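Local coordinates for protein DNA methyltransferase (PDB 4ONQ) that probably methylates DNA at the C5 position of cytosine, its catalytic domain here holding the cofactor analogue sinefungin in the S-adenosylmethionine pocket, at residues Trp113-Cys124 with Val157-Trp168. The protein carries 5 engineered substitutions. Residues are numbered along the deposited sequence; the frame is centred on the assembly and turned at random.
Sequences WPSWDPRTKLNC and VLDQCRKWNLVW
An aromatic cluster of Trp113, Trp116 and Trp168 and the Asp117-Arg119 ion pair fasten the irregular loop 113-124 to the end of helix 151-164 and the hairpin strand 166-170, at the periphery of the catalytic domain. Trp168 suits its place because its indole offers both a flat face and an N-H. The compact pyrrolidine of Pro114 puts CD 3.3 Å from the centroid of the Trp168 five-membered ring, a CH-pi contact. The Trp168 edge meets the face of Trp113 in a T-shaped pair, planes at 75°, while Trp116 CH2 lies obliquely 3.9 Å from Trp168 CZ2. Trp168 NE1 donates to Asp117 OD2 (2.8 Å, 164°) on the anti side, Arg119 NH2 on the syn side, both tilted from the carboxylate plane. OD1 takes Arg119 NE on its syn lone pair and also Arg119 N, an Asx turn that shapes the loop. Arg119, bent at chi3 (-62°), shares NH2 between Asp117 OD2 and Leu166 O, with NH1 as second donor to Leu166 O. These in-plane bonds fix the guanidinium's rotation, and the carboxylate balances its buried charge. Asparagine tolerates the positive phi of Asn165, and its amide both accepts and donates: OD1 receives Asn123 N in plane on a lone pair (2.9 Å), whereas ND2 stands well above the carbonyl plane of Asn123 O (3.1 Å). A water accepts from Arg119 NH1 and donates to Asn165 OD1 at 3.0 Å.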
ATOM      1  N   TRP A 113     -21.423  17.519  -3.455  1.00 40.83           N
ATOM      2  CA  TRP A 113     -20.935  16.965  -4.713  1.00 39.71           C
ATOM      3  C   TRP A 113     -21.873  17.350  -5.856  1.00 46.44           C
ATOM      4  O   TRP A 113     -23.045  16.979  -5.855  1.00 51.02           O
ATOM      5  CB  TRP A 113     -20.791  15.441  -4.627  1.00 39.66           C
ATOM      6  CG  TRP A 113     -19.703  14.901  -5.514  1.00 46.05           C
ATOM      7  CD1 TRP A 113     -19.801  14.590  -6.842  1.00 40.58           C
ATOM      8  CD2 TRP A 113     -18.348  14.617  -5.134  1.00 38.48           C
ATOM      9  NE1 TRP A 113     -18.590  14.135  -7.312  1.00 40.28           N
ATOM     10  CE2 TRP A 113     -17.682  14.143  -6.286  1.00 38.96           C
ATOM     11  CE3 TRP A 113     -17.631  14.728  -3.935  1.00 40.39           C
ATOM     12  CZ2 TRP A 113     -16.336  13.777  -6.275  1.00 38.31           C
ATOM     13  CZ3 TRP A 113     -16.291  14.362  -3.924  1.00 36.69           C
ATOM     14  CH2 TRP A 113     -15.659  13.891  -5.089  1.00 37.14           C
ATOM     15  N   PRO A 114     -21.362  18.115  -6.829  1.00 45.84           N
ATOM     16  CA  PRO A 114     -22.186  18.533  -7.965  1.00 49.73           C
ATOM     17  C   PRO A 114     -22.578  17.334  -8.821  1.00 48.63           C
ATOM     18  O   PRO A 114     -21.781  16.407  -8.981  1.00 45.92           O
ATOM     19  CB  PRO A 114     -21.251  19.454  -8.760  1.00 42.72           C
ATOM     20  CG  PRO A 114     -20.138  19.805  -7.825  1.00 48.90           C
ATOM     21  CD  PRO A 114     -19.989  18.634  -6.919  1.00 43.28           C
ATOM     22  N   SER A 115     -23.788  17.357  -9.367  1.00 45.20           N
ATOM     23  CA  SER A 115     -24.256  16.279 -10.233  1.00 51.64           C
ATOM     24  C   SER A 115     -23.360  16.094 -11.462  1.00 54.66           C
ATOM     25  O   SER A 115     -23.288  15.003 -12.030  1.00 54.42           O
ATOM     26  CB  SER A 115     -25.700  16.536 -10.671  1.00 48.23           C
ATOM     27  OG  SER A 115     -25.807  17.780 -11.340  1.00 64.84           O
ATOM     28  N   TRP A 116     -22.671  17.158 -11.863  1.00 46.91           N
ATOM     29  CA  TRP A 116     -21.832  17.109 -13.054  1.00 47.72           C
ATOM     30  C   TRP A 116     -20.419  16.584 -12.786  1.00 64.28           C
ATOM     31  O   TRP A 116     -19.605  16.482 -13.706  1.00 47.24           O
ATOM     32  CB  TRP A 116     -21.778  18.476 -13.741  1.00 48.34           C
ATOM     33  CG  TRP A 116     -21.375  19.607 -12.840  1.00 46.89           C
ATOM     34  CD1 TRP A 116     -22.204  20.409 -12.115  1.00 46.59           C
ATOM     35  CD2 TRP A 116     -20.043  20.067 -12.580  1.00 45.78           C
ATOM     36  NE1 TRP A 116     -21.470  21.339 -11.416  1.00 45.39           N
ATOM     37  CE2 TRP A 116     -20.141  21.147 -11.682  1.00 44.87           C
ATOM     38  CE3 TRP A 116     -18.777  19.663 -13.013  1.00 45.61           C
ATOM     39  CZ2 TRP A 116     -19.022  21.833 -11.212  1.00 43.85           C
ATOM     40  CZ3 TRP A 116     -17.665  20.346 -12.545  1.00 46.89           C
ATOM     41  CH2 TRP A 116     -17.796  21.420 -11.653  1.00 43.69           C
ATOM     42  N   ASP A 117     -20.129  16.266 -11.526  1.00 49.50           N
ATOM     43  CA  ASP A 117     -18.874  15.611 -11.176  1.00 43.92           C
ATOM     44  C   ASP A 117     -19.153  14.120 -11.040  1.00 44.24           C
ATOM     45  O   ASP A 117     -19.704  13.671 -10.035  1.00 46.35           O
ATOM     46  CB  ASP A 117     -18.306  16.184  -9.874  1.00 42.16           C
ATOM     47  CG  ASP A 117     -16.877  15.726  -9.595  1.00 42.83           C
ATOM     48  OD1 ASP A 117     -16.521  14.578  -9.951  1.00 41.57           O
ATOM     49  OD2 ASP A 117     -16.105  16.520  -9.012  1.00 40.24           O
ATOM     50  N   PRO A 118     -18.771  13.342 -12.061  1.00 45.41           N
ATOM     51  CA  PRO A 118     -19.161  11.930 -12.153  1.00 46.20           C
ATOM     52  C   PRO A 118     -18.297  10.994 -11.319  1.00 45.00           C
ATOM     53  O   PRO A 118     -18.636   9.820 -11.209  1.00 54.03           O
ATOM     54  CB  PRO A 118     -18.968  11.618 -13.640  1.00 48.15           C
ATOM     55  CG  PRO A 118     -17.852  12.521 -14.061  1.00 47.77           C
ATOM     56  CD  PRO A 118     -17.976  13.781 -13.223  1.00 46.31           C
ATOM     57  N   ARG A 119     -17.206  11.496 -10.751  1.00 43.54           N
ATOM     58  CA  ARG A 119     -16.299  10.653  -9.978  1.00 42.48           C
ATOM     59  C   ARG A 119     -16.992   9.950  -8.813  1.00 47.74           C
ATOM     60  O   ARG A 119     -17.765  10.557  -8.071  1.00 45.93           O
ATOM     61  CB  ARG A 119     -15.140  11.471  -9.429  1.00 41.09           C
ATOM     62  CG  ARG A 119     -14.215  12.044 -10.464  1.00 41.97           C
ATOM     63  CD  ARG A 119     -13.166  12.911  -9.785  1.00 40.38           C
ATOM     64  NE  ARG A 119     -13.773  14.038  -9.083  1.00 40.38           N
ATOM     65  CZ  ARG A 119     -13.187  14.704  -8.095  1.00 40.25           C
ATOM     66  NH1 ARG A 119     -11.979  14.345  -7.682  1.00 37.79           N
ATOM     67  NH2 ARG A 119     -13.814  15.719  -7.518  1.00 38.10           N
ATOM     68  N   THR A 120     -16.710   8.661  -8.665  1.00 44.68           N
ATOM     69  CA  THR A 120     -17.127   7.920  -7.482  1.00 51.69           C
ATOM     70  C   THR A 120     -15.892   7.246  -6.904  1.00 49.03           C
ATOM     71  O   THR A 120     -15.942   6.577  -5.875  1.00 51.47           O
ATOM     72  CB  THR A 120     -18.195   6.869  -7.813  1.00 48.91           C
ATOM     73  OG1 THR A 120     -17.686   5.974  -8.808  1.00 56.71           O
ATOM     74  CG2 THR A 120     -19.455   7.542  -8.342  1.00 43.95           C
ATOM     75  N   LYS A 121     -14.773   7.460  -7.580  1.00 52.49           N
ATOM     76  CA  LYS A 121     -13.513   6.842  -7.218  1.00 46.47           C
ATOM     77  C   LYS A 121     -12.414   7.885  -7.341  1.00 41.80           C
ATOM     78  O   LYS A 121     -12.384   8.658  -8.302  1.00 46.58           O
ATOM     79  CB  LYS A 121     -13.218   5.688  -8.175  1.00 41.18           C
ATOM     80  CG  LYS A 121     -12.745   4.425  -7.499  1.00 59.65           C
ATOM     81  CD  LYS A 121     -13.915   3.568  -7.042  1.00 57.49           C
ATOM     82  CE  LYS A 121     -13.413   2.320  -6.347  1.00 46.46           C
ATOM     83  NZ  LYS A 121     -14.523   1.516  -5.798  1.00 47.03           N
ATOM     84  N   LEU A 122     -11.511   7.910  -6.370  1.00 38.68           N
ATOM     85  CA  LEU A 122     -10.368   8.812  -6.421  1.00 37.33           C
ATOM     86  C   LEU A 122      -9.236   8.189  -7.232  1.00 41.70           C
ATOM     87  O   LEU A 122      -9.177   6.974  -7.398  1.00 45.02           O
ATOM     88  CB  LEU A 122      -9.883   9.130  -5.005  1.00 35.97           C
ATOM     89  CG  LEU A 122     -10.833   9.965  -4.143  1.00 35.83           C
ATOM     90  CD1 LEU A 122     -10.619   9.686  -2.668  1.00 34.86           C
ATOM     91  CD2 LEU A 122     -10.631  11.440  -4.427  1.00 40.00           C
ATOM     92  N   ASN A 123      -8.342   9.029  -7.740  1.00 39.94           N
ATOM     93  CA  ASN A 123      -7.135   8.553  -8.405  1.00 40.53           C
ATOM     94  C   ASN A 123      -6.094   8.090  -7.390  1.00 38.06           C
ATOM     95  O   ASN A 123      -6.343   8.122  -6.183  1.00 36.73           O
ATOM     96  CB  ASN A 123      -6.560   9.645  -9.305  1.00 50.75           C
ATOM     97  CG  ASN A 123      -7.429   9.910 -10.516  1.00 57.56           C
ATOM     98  OD1 ASN A 123      -8.499   9.327 -10.664  1.00 66.55           O
ATOM     99  ND2 ASN A 123      -6.974  10.800 -11.386  1.00 64.54           N
ATOM    100  N   CYS A 124      -4.939   7.644  -7.879  1.00 41.70           N
ATOM    101  CA  CYS A 124      -3.854   7.198  -7.007  1.00 40.01           C
ATOM    102  C   CYS A 124      -3.497   8.296  -6.013  1.00 36.61           C
ATOM    103  O   CYS A 124      -3.345   9.458  -6.391  1.00 51.58           O
ATOM    104  CB  CYS A 124      -2.624   6.804  -7.834  1.00 46.29           C
ATOM    105  SG  CYS A 124      -1.312   5.967  -6.888  1.00 62.40           S
ATOM    106  N   VAL A 157     -12.186  22.206 -14.296  1.00 34.88           N
ATOM    107  CA  VAL A 157     -12.174  21.817 -12.886  1.00 33.10           C
ATOM    108  C   VAL A 157     -12.127  20.306 -12.685  1.00 40.67           C
ATOM    109  O   VAL A 157     -11.487  19.840 -11.754  1.00 44.68           O
ATOM    110  CB  VAL A 157     -13.275  22.504 -11.986  1.00 46.29           C
ATOM    111  CG1 VAL A 157     -14.040  23.560 -12.731  1.00 33.70           C
ATOM    112  CG2 VAL A 157     -14.203  21.480 -11.310  1.00 31.32           C
ATOM    113  N   LEU A 158     -12.774  19.537 -13.558  1.00 42.17           N
ATOM    114  CA  LEU A 158     -12.714  18.085 -13.419  1.00 33.60           C
ATOM    115  C   LEU A 158     -11.297  17.571 -13.655  1.00 37.54           C
ATOM    116  O   LEU A 158     -10.831  16.660 -12.968  1.00 42.40           O
ATOM    117  CB  LEU A 158     -13.710  17.388 -14.340  1.00 47.14           C
ATOM    118  CG  LEU A 158     -15.130  17.302 -13.787  1.00 48.91           C
ATOM    119  CD1 LEU A 158     -16.011  16.570 -14.776  1.00 37.43           C
ATOM    120  CD2 LEU A 158     -15.129  16.595 -12.439  1.00 43.13           C
ATOM    121  N   ASP A 159     -10.594  18.185 -14.575  1.00 35.41           N
ATOM    122  CA  ASP A 159      -9.224  17.818 -14.816  1.00 36.48           C
ATOM    123  C   ASP A 159      -8.346  18.148 -13.645  1.00 37.44           C
ATOM    124  O   ASP A 159      -7.533  17.355 -13.290  1.00 35.58           O
ATOM    125  CB  ASP A 159      -8.646  18.462 -16.101  1.00 41.85           C
ATOM    126  CG  ASP A 159      -9.207  17.877 -17.391  1.00 68.62           C
ATOM    127  OD1 ASP A 159      -9.865  16.846 -17.368  1.00 73.04           O
ATOM    128  OD2 ASP A 159      -8.994  18.458 -18.455  1.00 76.08           O
ATOM    129  N   GLN A 160      -8.492  19.335 -13.083  1.00 34.06           N
ATOM    130  CA  GLN A 160      -7.744  19.675 -11.909  1.00 40.40           C
ATOM    131  C   GLN A 160      -8.053  18.800 -10.716  1.00 36.21           C
ATOM    132  O   GLN A 160      -7.180  18.452 -10.015  1.00 37.58           O
ATOM    133  CB  GLN A 160      -7.888  21.140 -11.551  1.00 44.25           C
ATOM    134  CG  GLN A 160      -7.445  22.108 -12.607  1.00 42.16           C
ATOM    135  CD  GLN A 160      -6.033  21.918 -13.045  1.00 46.33           C
ATOM    136  OE1 GLN A 160      -5.141  21.832 -12.262  1.00 44.73           O
ATOM    137  NE2 GLN A 160      -5.842  21.869 -14.309  1.00 54.98           N
ATOM    138  N   CYS A 161      -9.305  18.463 -10.504  1.00 36.48           N
ATOM    139  CA  CYS A 161      -9.717  17.596  -9.420  1.00 34.78           C
ATOM    140  C   CYS A 161      -9.201  16.187  -9.487  1.00 38.28           C
ATOM    141  O   CYS A 161      -8.831  15.639  -8.507  1.00 33.98           O
ATOM    142  CB  CYS A 161     -11.217  17.564  -9.309  1.00 31.83           C
ATOM    143  SG  CYS A 161     -11.952  19.068  -8.770  1.00 39.59           S
ATOM    144  N   ARG A 162      -9.206  15.606 -10.665  1.00 33.62           N
ATOM    145  CA  ARG A 162      -8.626  14.317 -10.869  1.00 38.57           C
ATOM    146  C   ARG A 162      -7.157  14.305 -10.660  1.00 40.42           C
ATOM    147  O   ARG A 162      -6.627  13.388 -10.093  1.00 49.60           O
ATOM    148  CB  ARG A 162      -8.906  13.836 -12.262  1.00 36.36           C
ATOM    149  CG  ARG A 162     -10.307  13.384 -12.465  1.00 40.23           C
ATOM    150  CD  ARG A 162     -10.637  13.162 -13.912  1.00 38.28           C
ATOM    151  NE  ARG A 162     -11.787  12.320 -13.923  1.00 59.65           N
ATOM    152  CZ  ARG A 162     -12.950  12.666 -14.405  1.00 69.21           C
ATOM    153  NH1 ARG A 162     -13.096  13.828 -14.971  1.00 68.32           N
ATOM    154  NH2 ARG A 162     -13.953  11.835 -14.324  1.00 73.50           N
ATOM    155  N   LYS A 163      -6.499  15.321 -11.164  1.00 37.81           N
ATOM    156  CA  LYS A 163      -5.080  15.435 -11.057  1.00 36.34           C
ATOM    157  C   LYS A 163      -4.626  15.568  -9.636  1.00 39.45           C
ATOM    158  O   LYS A 163      -3.622  15.074  -9.258  1.00 38.57           O
ATOM    159  CB  LYS A 163      -4.586  16.589 -11.886  1.00 44.77           C
ATOM    160  CG  LYS A 163      -3.156  16.954 -11.626  1.00 47.68           C
ATOM    161  CD  LYS A 163      -2.636  17.943 -12.629  1.00 49.82           C
ATOM    162  CE  LYS A 163      -1.153  18.078 -12.471  1.00 55.44           C
ATOM    163  NZ  LYS A 163      -0.700  19.427 -12.775  1.00 54.00           N
ATOM    164  N   TRP A 164      -5.379  16.274  -8.852  1.00 33.05           N
ATOM    165  CA  TRP A 164      -4.946  16.559  -7.490  1.00 32.22           C
ATOM    166  C   TRP A 164      -5.783  15.869  -6.419  1.00 33.55           C
ATOM    167  O   TRP A 164      -5.565  16.094  -5.230  1.00 32.62           O
ATOM    168  CB  TRP A 164      -4.950  18.071  -7.248  1.00 31.40           C
ATOM    169  CG  TRP A 164      -3.909  18.786  -8.035  1.00 35.99           C
ATOM    170  CD1 TRP A 164      -4.063  19.376  -9.256  1.00 34.86           C
ATOM    171  CD2 TRP A 164      -2.541  18.980  -7.664  1.00 35.12           C
ATOM    172  NE1 TRP A 164      -2.875  19.936  -9.662  1.00 40.54           N
ATOM    173  CE2 TRP A 164      -1.926  19.706  -8.703  1.00 37.09           C
ATOM    174  CE3 TRP A 164      -1.780  18.625  -6.544  1.00 41.24           C
ATOM    175  CZ2 TRP A 164      -0.584  20.071  -8.666  1.00 39.67           C
ATOM    176  CZ3 TRP A 164      -0.448  18.995  -6.505  1.00 38.16           C
ATOM    177  CH2 TRP A 164       0.137  19.707  -7.560  1.00 40.20           C
ATOM    178  N   ASN A 165      -6.728  15.033  -6.840  1.00 44.44           N
ATOM    179  CA  ASN A 165      -7.622  14.355  -5.907  1.00 41.98           C
ATOM    180  C   ASN A 165      -8.337  15.342  -4.983  1.00 49.18           C
ATOM    181  O   ASN A 165      -8.307  15.208  -3.758  1.00 42.87           O
ATOM    182  CB  ASN A 165      -6.875  13.286  -5.106  1.00 30.92           C
ATOM    183  CG  ASN A 165      -6.834  11.944  -5.822  1.00 40.85           C
ATOM    184  OD1 ASN A 165      -7.691  11.649  -6.651  1.00 36.31           O
ATOM    185  ND2 ASN A 165      -5.840  11.123  -5.495  1.00 49.64           N
ATOM    186  N   LEU A 166      -8.970  16.345  -5.585  1.00 39.42           N
ATOM    187  CA  LEU A 166      -9.736  17.323  -4.829  1.00 27.72           C
ATOM    188  C   LEU A 166     -11.152  16.819  -4.619  1.00 31.49           C
ATOM    189  O   LEU A 166     -11.734  16.203  -5.504  1.00 42.63           O
ATOM    190  CB  LEU A 166      -9.746  18.659  -5.560  1.00 26.27           C
ATOM    191  CG  LEU A 166      -8.347  19.206  -5.824  1.00 26.99           C
ATOM    192  CD1 LEU A 166      -8.430  20.460  -6.658  1.00 34.88           C
ATOM    193  CD2 LEU A 166      -7.613  19.482  -4.521  1.00 26.75           C
ATOM    194  N   VAL A 167     -11.698  17.070  -3.436  1.00 27.44           N
ATOM    195  CA  VAL A 167     -13.039  16.622  -3.103  1.00 26.81           C
ATOM    196  C   VAL A 167     -13.880  17.828  -2.706  1.00 30.72           C
ATOM    197  O   VAL A 167     -13.354  18.810  -2.198  1.00 30.76           O
ATOM    198  CB  VAL A 167     -13.007  15.593  -1.955  1.00 26.23           C
ATOM    199  CG1 VAL A 167     -12.267  14.325  -2.398  1.00 27.03           C
ATOM    200  CG2 VAL A 167     -12.343  16.193  -0.717  1.00 25.63           C
ATOM    201  N   TRP A 168     -15.182  17.756  -2.950  1.00 27.58           N
ATOM    202  CA  TRP A 168     -16.076  18.857  -2.609  1.00 32.54           C
ATOM    203  C   TRP A 168     -16.414  18.837  -1.130  1.00 33.87           C
ATOM    204  O   TRP A 168     -16.791  17.799  -0.596  1.00 36.00           O
ATOM    205  CB  TRP A 168     -17.355  18.805  -3.451  1.00 28.39           C
ATOM    206  CG  TRP A 168     -17.076  18.919  -4.916  1.00 31.18           C
ATOM    207  CD1 TRP A 168     -16.825  17.897  -5.790  1.00 38.78           C
ATOM    208  CD2 TRP A 168     -17.001  20.130  -5.681  1.00 35.81           C
ATOM    209  NE1 TRP A 168     -16.604  18.399  -7.054  1.00 37.10           N
ATOM    210  CE2 TRP A 168     -16.706  19.765  -7.013  1.00 38.97           C
ATOM    211  CE3 TRP A 168     -17.152  21.486  -5.369  1.00 38.26           C
ATOM    212  CZ2 TRP A 168     -16.563  20.707  -8.032  1.00 37.77           C
ATOM    213  CZ3 TRP A 168     -17.007  22.421  -6.380  1.00 41.28           C
ATOM    214  CH2 TRP A 168     -16.714  22.025  -7.698  1.00 40.55           C
TER
HETATM  215  O   HOH W   1     -10.113  12.238  -8.268  1.00 36.20           O